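Local coordinates for THB11 (Chlamydomonas reinhardtii, PDB 6TD7), which binds heme b as a truncated hemoglobin of the globin family and probably binds oxygen, with cyanide held in its heme pocket here, at residues 59-62 / 63-67; 81-84 / 85-89. All coordinates share one frame; numbering follows the deposited sequence.

Contact 1 of 2, residues 59-62 / 63-67; sequences MFVS and WLFGP. With HEM (protoporphyrin IX containing Fe), chain B.
In the wall of the heme pocket, on the last turn of helix 50-64, Phe60 and Trp63 lean against each other while Phe60 also meets the porphyrin. Their rings are inclined at 43°, neither stacked nor edge-to-face: Trp63 CE3 lies over one face of the Phe60 ring, toward its rim, and the tryptophan CZ3 comes 3.6 Å from Phe60 CE1. With CG anti to the backbone N (chi1 -179°), the phenylalanine reaches back to the heme, where its CB rests 3.3 Å from HEM CMD and its CE2 and CZ meet the vinyl carbon HEM CBC obliquely. This helix belongs to the truncated globin fold, whose heme sits among helices, and flat apolar side chains suit such a lining. Replacing Phe60 by an alanine would probably take away the neighbour of the heme methyl and vinyl groups and open a gap beside the six-membered ring of Trp63. Trp63 keeps its indole N-H for Val70 O. On another side of the helix Val61 and Phe65, one turn apart, lie side by side, with Val61 CG1 3.9 Å from Phe65 CD2, and face Val24 of helix 21-36. The helical bonds finish with Phe65 N to Val61 O, 3.1 Å long, and Gly66 N then bonds back to Trp63 O.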
loop_
_atom_site.group_PDB
_atom_site.type_symbol
_atom_site.label_atom_id
_atom_site.label_comp_id
_atom_site.label_asym_id
_atom_site.label_seq_id
_atom_site.Cartn_x
_atom_site.Cartn_y
_atom_site.Cartn_z
ATOM N N MET A 59 -2.573 7.878 -6.303
ATOM C CA MET A 59 -1.825 9.062 -5.885
ATOM C C MET A 59 -0.770 8.696 -4.850
ATOM O O MET A 59 0.360 9.201 -4.892
ATOM C CB MET A 59 -2.769 10.124 -5.329
ATOM C CG MET A 59 -2.041 11.326 -4.759
ATOM S SD MET A 59 -3.151 12.592 -4.121
ATOM C CE MET A 59 -4.073 13.002 -5.599
ATOM N N PHE A 60 -1.126 7.818 -3.908
ATOM C CA PHE A 60 -0.171 7.363 -2.905
ATOM C C PHE A 60 0.992 6.608 -3.542
ATOM O O PHE A 60 2.152 6.809 -3.162
ATOM C CB PHE A 60 -0.889 6.481 -1.874
ATOM C CG PHE A 60 0.008 5.990 -0.779
ATOM C CD1 PHE A 60 0.294 6.793 0.312
ATOM C CD2 PHE A 60 0.577 4.732 -0.846
ATOM C CE1 PHE A 60 1.129 6.351 1.310
ATOM C CE2 PHE A 60 1.417 4.289 0.142
ATOM C CZ PHE A 60 1.695 5.102 1.227
ATOM N N VAL A 61 0.705 5.719 -4.494
ATOM C CA VAL A 61 1.775 4.952 -5.125
ATOM C C VAL A 61 2.686 5.871 -5.925
ATOM O O VAL A 61 3.908 5.685 -5.953
ATOM C CB VAL A 61 1.189 3.837 -6.010
ATOM C CG1 VAL A 61 2.290 3.158 -6.817
ATOM C CG2 VAL A 61 0.460 2.836 -5.154
ATOM N N SER A 62 2.105 6.868 -6.596
ATOM C CA SER A 62 2.902 7.836 -7.340
ATOM C C SER A 62 3.848 8.591 -6.416
ATOM O O SER A 62 5.013 8.819 -6.760
ATOM C CB SER A 62 1.982 8.810 -8.076
ATOM O OG SER A 62 2.717 9.757 -8.833
ATOM N N TRP A 63 3.358 9.005 -5.242
ATOM C CA TRP A 63 4.226 9.619 -4.245
ATOM C C TRP A 63 5.287 8.638 -3.760
ATOM O O TRP A 63 6.461 8.995 -3.607
ATOM C CB TRP A 63 3.393 10.115 -3.057
ATOM C CG TRP A 63 4.211 10.395 -1.816
ATOM C CD1 TRP A 63 4.874 11.548 -1.523
ATOM C CD2 TRP A 63 4.448 9.504 -0.711
ATOM N NE1 TRP A 63 5.509 11.438 -0.311
ATOM C CE2 TRP A 63 5.262 10.195 0.210
ATOM C CE3 TRP A 63 4.048 8.196 -0.411
ATOM C CZ2 TRP A 63 5.693 9.620 1.410
ATOM C CZ3 TRP A 63 4.473 7.625 0.783
ATOM C CH2 TRP A 63 5.284 8.339 1.679
ATOM N N LEU A 64 4.882 7.390 -3.527
ATOM C CA LEU A 64 5.767 6.417 -2.899
ATOM C C LEU A 64 7.020 6.173 -3.728
ATOM O O LEU A 64 8.124 6.080 -3.179
ATOM C CB LEU A 64 5.012 5.109 -2.682
ATOM C CG LEU A 64 5.787 3.951 -2.064
ATOM C CD1 LEU A 64 6.123 4.229 -0.624
ATOM C CD2 LEU A 64 4.958 2.690 -2.188
ATOM N N PHE A 65 6.874 6.033 -5.043
ATOM C CA PHE A 65 8.023 5.828 -5.916
ATOM C C PHE A 65 8.562 7.135 -6.480
ATOM O O PHE A 65 9.432 7.113 -7.359
ATOM C CB PHE A 65 7.657 4.861 -7.041
ATOM C CG PHE A 65 7.461 3.447 -6.572
ATOM C CD1 PHE A 65 8.544 2.605 -6.396
ATOM C CD2 PHE A 65 6.194 2.967 -6.286
ATOM C CE1 PHE A 65 8.363 1.306 -5.961
ATOM C CE2 PHE A 65 6.012 1.674 -5.844
ATOM C CZ PHE A 65 7.096 0.843 -5.684
ATOM N N GLY A 66 8.097 8.269 -5.968
ATOM C CA GLY A 66 8.533 9.555 -6.442
ATOM C C GLY A 66 9.755 10.058 -5.706
ATOM O O GLY A 66 10.441 9.317 -4.994
ATOM N N PRO A 67 10.051 11.342 -5.872
ATOM C CA PRO A 67 11.202 11.948 -5.194
ATOM C C PRO A 67 11.182 11.681 -3.700
ATOM O O PRO A 67 10.109 11.577 -3.088
ATOM C CB PRO A 67 11.029 13.445 -5.495
ATOM C CG PRO A 67 10.309 13.474 -6.797
ATOM C CD PRO A 67 9.378 12.287 -6.782
HETATM C CHA HEM B . -7.926 2.981 0.370
HETATM C CHB HEM B . -8.524 -1.513 2.175
HETATM C CHC HEM B . -3.733 -2.074 2.762
HETATM C CHD HEM B . -3.146 2.601 1.391
HETATM C C1A HEM B . -8.524 1.799 0.772
HETATM C C2A HEM B . -9.928 1.424 0.679
HETATM C C3A HEM B . -10.059 0.191 1.178
HETATM C C4A HEM B . -8.763 -0.275 1.608
HETATM C CMA HEM B . -11.361 -0.629 1.283
HETATM C CAA HEM B . -11.095 2.253 0.091
HETATM C CBA HEM B . -11.228 3.615 0.751
HETATM C CGA HEM B . -12.203 4.454 -0.042
HETATM O O1A HEM B . -12.686 5.472 0.517
HETATM O O2A HEM B . -12.496 4.117 -1.220
HETATM C C1B HEM B . -7.288 -2.072 2.432
HETATM C C2B HEM B . -7.047 -3.440 2.841
HETATM C C3B HEM B . -5.733 -3.605 3.016
HETATM C C4B HEM B . -5.082 -2.346 2.717
HETATM C CMB HEM B . -8.132 -4.517 3.053
HETATM C CAB HEM B . -5.056 -4.925 3.450
HETATM C CBB HEM B . -3.798 -4.964 3.894
HETATM C C1C HEM B . -3.190 -0.855 2.415
HETATM C C2C HEM B . -1.778 -0.589 2.386
HETATM C C3C HEM B . -1.599 0.681 2.033
HETATM C C4C HEM B . -2.896 1.292 1.782
HETATM C CMC HEM B . -0.672 -1.605 2.749
HETATM C CAC HEM B . -0.212 1.332 1.898
HETATM C CBC HEM B . -0.048 2.608 2.248
HETATM C C1D HEM B . -4.361 3.070 0.913
HETATM C C2D HEM B . -4.573 4.293 0.168
HETATM C C3D HEM B . -5.882 4.397 -0.101
HETATM C C4D HEM B . -6.563 3.240 0.439
HETATM C CMD HEM B . -3.461 5.290 -0.222
HETATM C CAD HEM B . -6.575 5.512 -0.903
HETATM C CBD HEM B . -6.926 6.734 -0.079
HETATM C CGD HEM B . -7.432 7.710 -1.106
HETATM O O1D HEM B . -6.643 8.590 -1.540
HETATM O O2D HEM B . -8.615 7.578 -1.515
HETATM N NA HEM B . -7.851 0.733 1.348
HETATM N NB HEM B . -6.063 -1.432 2.362
HETATM N NC HEM B . -3.849 0.312 2.029
HETATM N ND HEM B . -5.597 2.458 1.056
HETATM FE FE HEM B . -5.824 0.554 1.665
#

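Contact 2 of 2, residues 81-84 / 85-89; sequences HLRI and IKQRG. With HEM (protoporphyrin IX containing Fe), chain B.
The side chains of His81 and Ile85 start one turn apart on helix 77-88 and then diverge: the imidazole heads for the heme iron, whereas the isoleucine lies back over the histidine's own carbonyl. His81 NE2 binds the iron at 2.2 Å as its axial ligand, and CG, anti to the carbonyl carbon (chi1 -60°), swings the ring out toward the porphyrin. Its other nitrogen, ND1, gives its hydrogen to Val77 O, so the imidazole is gripped at two points and its rotation is fixed. Ile85 CG1 stands 3.2 Å from His81 O, which also accepts the backbone N-H of Ile85 in its carbonyl plane, at 3.0 Å; the branched side chain suits this place because it also packs on Ile130 and Phe131 of helix 125-131.

Ile84 turns to the heme as well, with CD1 3.6 Å from the meso carbon HEM CHB, an apolar tip over the periphery of the porphyrin face that His81 binds. Arg83 bends at chi3 to bring its guanidinium beside the propionate oxygen HEM O1A, although the modelled separation is too short to be relied on. On the outer side Leu82 CD1 crosses the aliphatic part of Lys86, 3.9 Å from its CG, methylenes that suit packing on a leucine. Arg88 N bonds to Ile84 O from 47° out of the carbonyl plane, and Gly89 N to Ile85 O follows; the extended chain of Arg88 reaches Asp47 in a salt bridge. Gly89 has positive phi, a conformation that favours glycine.

The bond from ND1 to a backbone carbonyl would be expected to make the imidazole more electron-donating, and so to strengthen its hold on the iron, while the positive charge of Arg83 probably offsets the negative charge of the propionate.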
loop_
_atom_site.group_PDB
_atom_site.type_symbol
_atom_site.label_atom_id
_atom_site.label_comp_id
_atom_site.label_asym_id
_atom_site.label_seq_id
_atom_site.Cartn_x
_atom_site.Cartn_y
_atom_site.Cartn_z
ATOM N N HIS A 81 -9.704 4.123 5.461
ATOM C CA HIS A 81 -9.899 2.773 5.971
ATOM C C HIS A 81 -10.853 2.701 7.155
ATOM O O HIS A 81 -11.030 1.615 7.716
ATOM C CB HIS A 81 -8.557 2.157 6.385
ATOM C CG HIS A 81 -7.574 2.045 5.266
ATOM N ND1 HIS A 81 -6.744 3.082 4.899
ATOM C CD2 HIS A 81 -7.291 1.021 4.426
ATOM C CE1 HIS A 81 -5.991 2.703 3.883
ATOM N NE2 HIS A 81 -6.302 1.455 3.578
ATOM N N LEU A 82 -11.483 3.813 7.544
ATOM C CA LEU A 82 -12.182 3.836 8.827
ATOM C C LEU A 82 -13.477 3.031 8.780
ATOM O O LEU A 82 -13.922 2.521 9.814
ATOM C CB LEU A 82 -12.456 5.279 9.262
ATOM C CG LEU A 82 -12.983 5.445 10.692
ATOM C CD1 LEU A 82 -12.041 4.802 11.708
ATOM C CD2 LEU A 82 -13.213 6.914 11.055
ATOM N N ARG A 83 -14.084 2.894 7.599
ATOM C CA ARG A 83 -15.266 2.048 7.475
ATOM C C ARG A 83 -14.931 0.588 7.775
ATOM O O ARG A 83 -15.618 -0.066 8.567
ATOM C CB ARG A 83 -15.868 2.171 6.076
ATOM C CG ARG A 83 -16.484 3.521 5.754
ATOM C CD ARG A 83 -16.676 3.679 4.247
ATOM N NE ARG A 83 -15.395 3.801 3.555
ATOM C CZ ARG A 83 -14.845 4.952 3.169
ATOM N NH1 ARG A 83 -15.464 6.106 3.390
ATOM N NH2 ARG A 83 -13.669 4.949 2.555
ATOM N N ILE A 84 -13.887 0.049 7.139
ATOM C CA ILE A 84 -13.599 -1.362 7.371
ATOM C C ILE A 84 -13.037 -1.569 8.776
ATOM O O ILE A 84 -13.198 -2.646 9.360
ATOM C CB ILE A 84 -12.665 -1.946 6.295
ATOM C CG1 ILE A 84 -11.389 -1.123 6.107
ATOM C CG2 ILE A 84 -13.408 -2.051 4.968
ATOM C CD1 ILE A 84 -10.330 -1.861 5.305
ATOM N N ILE A 85 -12.387 -0.548 9.345
ATOM C CA ILE A 85 -11.956 -0.625 10.740
ATOM C C ILE A 85 -13.164 -0.789 11.654
ATOM O O ILE A 85 -13.282 -1.773 12.393
ATOM C CB ILE A 85 -11.132 0.619 11.128
ATOM C CG1 ILE A 85 -9.773 0.596 10.424
ATOM C CG2 ILE A 85 -10.954 0.696 12.654
ATOM C CD1 ILE A 85 -8.942 1.843 10.640
ATOM N N LYS A 86 -14.091 0.174 11.604
ATOM C CA LYS A 86 -15.201 0.194 12.552
ATOM C C LYS A 86 -16.233 -0.886 12.244
ATOM O O LYS A 86 -16.833 -1.457 13.160
ATOM C CB LYS A 86 -15.865 1.572 12.546
ATOM C CG LYS A 86 -14.980 2.694 13.071
ATOM C CD LYS A 86 -14.842 2.607 14.589
ATOM C CE LYS A 86 -13.466 3.042 15.077
ATOM N NZ LYS A 86 -12.900 2.041 16.029
ATOM N N GLN A 87 -16.460 -1.174 10.967
ATOM C CA GLN A 87 -17.516 -2.115 10.616
ATOM C C GLN A 87 -17.031 -3.556 10.560
ATOM O O GLN A 87 -17.796 -4.465 10.904
ATOM C CB GLN A 87 -18.143 -1.712 9.279
ATOM C CG GLN A 87 -18.824 -0.353 9.336
ATOM C CD GLN A 87 -19.365 0.097 7.995
ATOM O OE1 GLN A 87 -19.494 -0.697 7.063
ATOM N NE2 GLN A 87 -19.683 1.384 7.889
ATOM N N ARG A 88 -15.775 -3.793 10.175
ATOM C CA ARG A 88 -15.280 -5.144 9.947
ATOM C C ARG A 88 -14.034 -5.497 10.747
ATOM O O ARG A 88 -13.523 -6.616 10.607
ATOM C CB ARG A 88 -14.997 -5.343 8.451
ATOM C CG ARG A 88 -16.072 -4.744 7.565
ATOM C CD ARG A 88 -16.030 -5.299 6.162
ATOM N NE ARG A 88 -17.055 -4.688 5.322
ATOM C CZ ARG A 88 -17.229 -4.962 4.033
ATOM N NH1 ARG A 88 -16.445 -5.843 3.427
ATOM N NH2 ARG A 88 -18.187 -4.350 3.352
ATOM N N GLY A 89 -13.527 -4.589 11.575
ATOM C CA GLY A 89 -12.412 -4.915 12.440
ATOM C C GLY A 89 -11.051 -4.942 11.785
ATOM O O GLY A 89 -10.131 -5.554 12.337
HETATM C CHA HEM B . -7.926 2.981 0.370
HETATM C CHB HEM B . -8.524 -1.513 2.175
HETATM C CHC HEM B . -3.733 -2.074 2.762
HETATM C CHD HEM B . -3.146 2.601 1.391
HETATM C C1A HEM B . -8.524 1.799 0.772
HETATM C C2A HEM B . -9.928 1.424 0.679
HETATM C C3A HEM B . -10.059 0.191 1.178
HETATM C C4A HEM B . -8.763 -0.275 1.608
HETATM C CMA HEM B . -11.361 -0.629 1.283
HETATM C CAA HEM B . -11.095 2.253 0.091
HETATM C CBA HEM B . -11.228 3.615 0.751
HETATM C CGA HEM B . -12.203 4.454 -0.042
HETATM O O1A HEM B . -12.686 5.472 0.517
HETATM O O2A HEM B . -12.496 4.117 -1.220
HETATM C C1B HEM B . -7.288 -2.072 2.432
HETATM C C2B HEM B . -7.047 -3.440 2.841
HETATM C C3B HEM B . -5.733 -3.605 3.016
HETATM C C4B HEM B . -5.082 -2.346 2.717
HETATM C CMB HEM B . -8.132 -4.517 3.053
HETATM C CAB HEM B . -5.056 -4.925 3.450
HETATM C CBB HEM B . -3.798 -4.964 3.894
HETATM C C1C HEM B . -3.190 -0.855 2.415
HETATM C C2C HEM B . -1.778 -0.589 2.386
HETATM C C3C HEM B . -1.599 0.681 2.033
HETATM C C4C HEM B . -2.896 1.292 1.782
HETATM C CMC HEM B . -0.672 -1.605 2.749
HETATM C CAC HEM B . -0.212 1.332 1.898
HETATM C CBC HEM B . -0.048 2.608 2.248
HETATM C C1D HEM B . -4.361 3.070 0.913
HETATM C C2D HEM B . -4.573 4.293 0.168
HETATM C C3D HEM B . -5.882 4.397 -0.101
HETATM C C4D HEM B . -6.563 3.240 0.439
HETATM C CMD HEM B . -3.461 5.290 -0.222
HETATM C CAD HEM B . -6.575 5.512 -0.903
HETATM C CBD HEM B . -6.926 6.734 -0.079
HETATM C CGD HEM B . -7.432 7.710 -1.106
HETATM O O1D HEM B . -6.643 8.590 -1.540
HETATM O O2D HEM B . -8.615 7.578 -1.515
HETATM N NA HEM B . -7.851 0.733 1.348
HETATM N NB HEM B . -6.063 -1.432 2.362
HETATM N NC HEM B . -3.849 0.312 2.029
HETATM N ND HEM B . -5.597 2.458 1.056
HETATM FE FE HEM B . -5.824 0.554 1.665
#

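Contact 1 ends helix 50-64 and contact 2 ends helix 77-88, the next helix along the chain, so the two come in series, joined by the segment that contains Tyr72 and Lys75. Their centres are 25 Å apart, on opposite sides of the centre of the chain, and their nearest atoms stay about 8 Å from each other. What they share is the heme: residues 59-67 meet its methyl and vinyl groups, while 81-89 supply the axial ligand. Both lie within the one bacterial-like globin domain, a part of a longer protein, in which two successive helices thus hold one prosthetic group from separate places.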